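Local coordinates for capsid protein (Infectious hypodermal and hematopoietic necrosis virus, PDB 3N7X), which forms the icosahedral shell of a shrimp densovirus, sixty copies of its beta-barrel subunit assembling into the capsid, at residues Glu95-Arg98 with Tyr99-Lys103; Val102-Met105 with Met106-Tyr109. All coordinates share one frame; numbering follows the deposited sequence.

Interaction 1. Residues Glu95-Arg98 with Tyr99-Lys103; sequences ETQR and YKMVK
Thr96 caps the N-terminal end of helix 97-109, and the side chains of its first turns meet those of the residues just before it, a local contact where strand 93-95 runs into the helix. Thr96 OG1 accepts from Tyr99 N at 3.1 Å; chi1 of 58° sets the hydroxyl between the backbone N and the carbonyl carbon, and it also bonds Leu83 O. The first helical bond follows, Lys100 N to Thr96 O at 2.9 Å and nearly straight (172°). Glu95, just before the cap, reaches forward over this turn. Its CB meets the edge of the Tyr99 ring at CD2, 3.5 Å away, while OE2 lies 3.4 Å from Lys100 CG. The extended Lys103 brings NZ to 3.5 Å from Glu95 OE1, a weak salt bridge. Gln97 OE1 takes a bond from a water at 2.9 Å, and Lys100 NZ reaches that water only weakly. Gln97 NE2 bonds Tyr109 OH of the second subunit, where Arg98 takes Pro298 O through NE and Asp44, a salt bridge, through NH1. Tyr99 OH accepts from Ile225 N. This is the classic threonine N-cap, here starting a helix on strand 45-59 of the barrel at a subunit interface.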
loop_
_atom_site.group_PDB
_atom_site.type_symbol
_atom_site.label_atom_id
_atom_site.label_comp_id
_atom_site.label_asym_id
_atom_site.label_seq_id
_atom_site.Cartn_x
_atom_site.Cartn_y
_atom_site.Cartn_z
ATOM N N GLU A 95 25.445 101.782 0.306
ATOM C CA GLU A 95 25.450 100.429 0.832
ATOM C C GLU A 95 24.068 99.947 1.254
ATOM O O GLU A 95 23.230 100.734 1.694
ATOM C CB GLU A 95 26.450 100.306 1.991
ATOM C CG GLU A 95 26.522 101.498 2.914
ATOM C CD GLU A 95 27.650 101.388 3.937
ATOM O OE1 GLU A 95 28.822 101.222 3.530
ATOM O OE2 GLU A 95 27.362 101.479 5.152
ATOM N N THR A 96 23.830 98.648 1.078
ATOM C CA THR A 96 22.564 98.030 1.453
ATOM C C THR A 96 22.486 97.969 2.975
ATOM O O THR A 96 23.515 97.919 3.646
ATOM C CB THR A 96 22.471 96.590 0.922
ATOM O OG1 THR A 96 23.575 95.828 1.430
ATOM C CG2 THR A 96 22.503 96.571 -0.598
ATOM N N GLN A 97 21.274 97.965 3.522
ATOM C CA GLN A 97 21.118 97.900 4.971
ATOM C C GLN A 97 21.875 96.709 5.531
ATOM O O GLN A 97 22.533 96.814 6.568
ATOM C CB GLN A 97 19.647 97.774 5.368
ATOM C CG GLN A 97 18.920 99.090 5.569
ATOM C CD GLN A 97 19.621 100.018 6.552
ATOM O OE1 GLN A 97 20.292 100.969 6.148
ATOM N NE2 GLN A 97 19.471 99.740 7.847
ATOM N N ARG A 98 21.781 95.576 4.844
ATOM C CA ARG A 98 22.462 94.384 5.311
ATOM C C ARG A 98 23.971 94.573 5.364
ATOM O O ARG A 98 24.596 94.276 6.384
ATOM C CB ARG A 98 22.076 93.173 4.454
ATOM C CG ARG A 98 20.608 92.800 4.646
ATOM C CD ARG A 98 20.212 91.447 4.069
ATOM N NE ARG A 98 18.861 91.109 4.512
ATOM C CZ ARG A 98 18.371 89.875 4.612
ATOM N NH1 ARG A 98 19.114 88.822 4.293
ATOM N NH2 ARG A 98 17.136 89.693 5.062
ATOM N N TYR A 99 24.569 95.082 4.295
ATOM C CA TYR A 99 26.007 95.285 4.327
ATOM C C TYR A 99 26.351 96.263 5.449
ATOM O O TYR A 99 27.273 96.036 6.233
ATOM C CB TYR A 99 26.516 95.822 2.987
ATOM C CG TYR A 99 27.975 96.238 3.019
ATOM C CD1 TYR A 99 28.941 95.438 3.641
ATOM C CD2 TYR A 99 28.391 97.439 2.440
ATOM C CE1 TYR A 99 30.287 95.828 3.686
ATOM C CE2 TYR A 99 29.732 97.837 2.477
ATOM C CZ TYR A 99 30.673 97.029 3.102
ATOM O OH TYR A 99 31.992 97.431 3.143
ATOM N N LYS A 100 25.584 97.343 5.532
ATOM C CA LYS A 100 25.805 98.367 6.540
ATOM C C LYS A 100 25.850 97.819 7.967
ATOM O O LYS A 100 26.718 98.193 8.754
ATOM C CB LYS A 100 24.712 99.426 6.427
ATOM C CG LYS A 100 24.871 100.609 7.359
ATOM C CD LYS A 100 23.746 101.602 7.125
ATOM C CE LYS A 100 23.843 102.812 8.048
ATOM N NZ LYS A 100 22.715 103.772 7.816
ATOM N N MET A 101 24.925 96.926 8.292
ATOM C CA MET A 101 24.853 96.362 9.632
ATOM C C MET A 101 25.910 95.326 9.993
ATOM O O MET A 101 26.096 95.036 11.174
ATOM C CB MET A 101 23.477 95.748 9.858
ATOM C CG MET A 101 22.334 96.715 9.638
ATOM S SD MET A 101 22.302 98.004 10.878
ATOM C CE MET A 101 21.142 97.332 11.998
ATOM N N VAL A 102 26.593 94.758 9.002
ATOM C CA VAL A 102 27.615 93.750 9.288
ATOM C C VAL A 102 28.991 94.168 8.808
ATOM O O VAL A 102 29.963 93.434 8.970
ATOM C CB VAL A 102 27.282 92.394 8.634
ATOM C CG1 VAL A 102 25.982 91.861 9.194
ATOM C CG2 VAL A 102 27.197 92.543 7.122
ATOM N N LYS A 103 29.055 95.348 8.210
ATOM C CA LYS A 103 30.292 95.906 7.684
ATOM C C LYS A 103 31.441 95.847 8.694
ATOM O O LYS A 103 32.533 95.364 8.392
ATOM C CB LYS A 103 30.023 97.351 7.278
ATOM C CG LYS A 103 31.189 98.135 6.725
ATOM C CD LYS A 103 30.697 99.551 6.490
ATOM C CE LYS A 103 31.761 100.479 5.970
ATOM N NZ LYS A 103 31.206 101.862 5.944
HETATM O O HOH W 1 20.798 103.639 5.034
#

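Interaction 2. Residues Val102-Met105 with Met106-Tyr109; sequences VKSM and MKTY
Met105 and Tyr109 pack one turn apart at the C-terminal end of helix 97-109, with Met105 CG 4.1 Å from Tyr109 CD2 and the two side chains crossing at about a right angle. The methionine leaves the backbone with CG anti to N (chi1 -156°), which sets CG beside the ring atom CD2, while the sulfur continues away from it. One face of that ring is covered by the preceding residue, Thr108 CG2 standing 3.6 Å above its centre. A turn earlier, Met106 SD lies 4.1 Å from Val102 CG2, and Met106 CG comes to 3.2 Å from Val102 O.

These side chains are positioned by a run of backbone bonds. Met106 N to Val102 O is 2.8 Å and nearly straight, and Tyr109 N to Met105 O is equally short. Between them, Lys107 N bonds Lys103 O and Thr108 N bonds Ser104 O. The latter oxygen also receives a second, weak bond from Thr108 OG1 at 3.4 Å, so one carbonyl serves both the amide and the hydroxyl of the same residue. The regular pattern resumes here after a kink, since the amides of Ser104 and Met105 have no bond to the turn before.

Farther out, Tyr109 OH bonds Gln97 of the second subunit, whose Met101 packs on Ser104, Met105 and Tyr109. Within the chain, Met106 lies on Leu293 and Val295 of strand 281-296, Tyr109 rests against Pro298, Pro299 and Met308, and Lys107 shares a backbone bond with Gly223, so the helix end is held between the barrel sheet, neighbouring loops and the second subunit.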
loop_
_atom_site.group_PDB
_atom_site.type_symbol
_atom_site.label_atom_id
_atom_site.label_comp_id
_atom_site.label_asym_id
_atom_site.label_seq_id
_atom_site.Cartn_x
_atom_site.Cartn_y
_atom_site.Cartn_z
ATOM N N VAL A 102 26.593 94.758 9.002
ATOM C CA VAL A 102 27.615 93.750 9.288
ATOM C C VAL A 102 28.991 94.168 8.808
ATOM O O VAL A 102 29.963 93.434 8.970
ATOM C CB VAL A 102 27.282 92.394 8.634
ATOM C CG1 VAL A 102 25.982 91.861 9.194
ATOM C CG2 VAL A 102 27.197 92.543 7.122
ATOM N N LYS A 103 29.055 95.348 8.210
ATOM C CA LYS A 103 30.292 95.906 7.684
ATOM C C LYS A 103 31.441 95.847 8.694
ATOM O O LYS A 103 32.533 95.364 8.392
ATOM C CB LYS A 103 30.023 97.351 7.278
ATOM C CG LYS A 103 31.189 98.135 6.725
ATOM C CD LYS A 103 30.697 99.551 6.490
ATOM C CE LYS A 103 31.761 100.479 5.970
ATOM N NZ LYS A 103 31.206 101.862 5.944
ATOM N N SER A 104 31.184 96.331 9.902
ATOM C CA SER A 104 32.208 96.358 10.931
ATOM C C SER A 104 32.703 94.963 11.303
ATOM O O SER A 104 33.910 94.727 11.423
ATOM C CB SER A 104 31.672 97.072 12.170
ATOM O OG SER A 104 32.737 97.471 13.011
ATOM N N MET A 105 31.768 94.040 11.492
ATOM C CA MET A 105 32.116 92.676 11.850
ATOM C C MET A 105 32.905 92.013 10.718
ATOM O O MET A 105 33.900 91.331 10.964
ATOM C CB MET A 105 30.849 91.883 12.156
ATOM C CG MET A 105 31.079 90.684 13.052
ATOM S SD MET A 105 29.579 89.710 13.274
ATOM C CE MET A 105 28.619 90.829 14.244
ATOM N N MET A 106 32.458 92.213 9.482
ATOM C CA MET A 106 33.137 91.655 8.317
ATOM C C MET A 106 34.577 92.111 8.298
ATOM O O MET A 106 35.504 91.309 8.215
ATOM C CB MET A 106 32.528 92.171 7.025
ATOM C CG MET A 106 31.224 91.591 6.634
ATOM S SD MET A 106 30.756 92.428 5.121
ATOM C CE MET A 106 31.988 91.785 3.960
ATOM N N LYS A 107 34.733 93.426 8.332
ATOM C CA LYS A 107 36.028 94.067 8.286
ATOM C C LYS A 107 37.020 93.500 9.280
ATOM O O LYS A 107 38.159 93.198 8.933
ATOM C CB LYS A 107 35.868 95.567 8.543
ATOM C CG LYS A 107 37.190 96.324 8.613
ATOM C CD LYS A 107 36.999 97.752 9.113
ATOM C CE LYS A 107 36.423 97.770 10.527
ATOM N NZ LYS A 107 36.255 99.156 11.074
ATOM N N THR A 108 36.580 93.346 10.519
ATOM C CA THR A 108 37.463 92.872 11.566
ATOM C C THR A 108 37.620 91.372 11.751
ATOM O O THR A 108 38.725 90.891 11.983
ATOM C CB THR A 108 37.039 93.462 12.916
ATOM O OG1 THR A 108 37.016 94.892 12.819
ATOM C CG2 THR A 108 38.006 93.039 14.009
ATOM N N TYR A 109 36.531 90.625 11.647
ATOM C CA TYR A 109 36.621 89.197 11.889
ATOM C C TYR A 109 36.625 88.262 10.693
ATOM O O TYR A 109 36.898 87.075 10.846
ATOM C CB TYR A 109 35.536 88.811 12.890
ATOM C CG TYR A 109 35.728 89.547 14.199
ATOM C CD1 TYR A 109 36.752 89.183 15.077
ATOM C CD2 TYR A 109 34.949 90.662 14.523
ATOM C CE1 TYR A 109 37.000 89.909 16.239
ATOM C CE2 TYR A 109 35.196 91.401 15.688
ATOM C CZ TYR A 109 36.223 91.015 16.538
ATOM O OH TYR A 109 36.495 91.735 17.679
#

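From the N terminus, the chain leaves strand 93-95 and enters helix 97-109, where interaction 1 closes the opening turns and interaction 2 the last ones, before strand 111-131 begins. Neither encloses a long loop, and they do not nest: they overlap in series, sharing Val102 and Lys103, with centres about 10 Å apart. Tyr99 CE1 touches Met106 SD at 3.7 Å, joining the two along one side of the helix. Interaction 1 lies against strand 45-59 and interaction 2 against strand 281-296, neighbours in the same antiparallel sheet. Both also meet the second subunit, through Gln97 among others in interaction 1 and through Tyr109 among others in interaction 2.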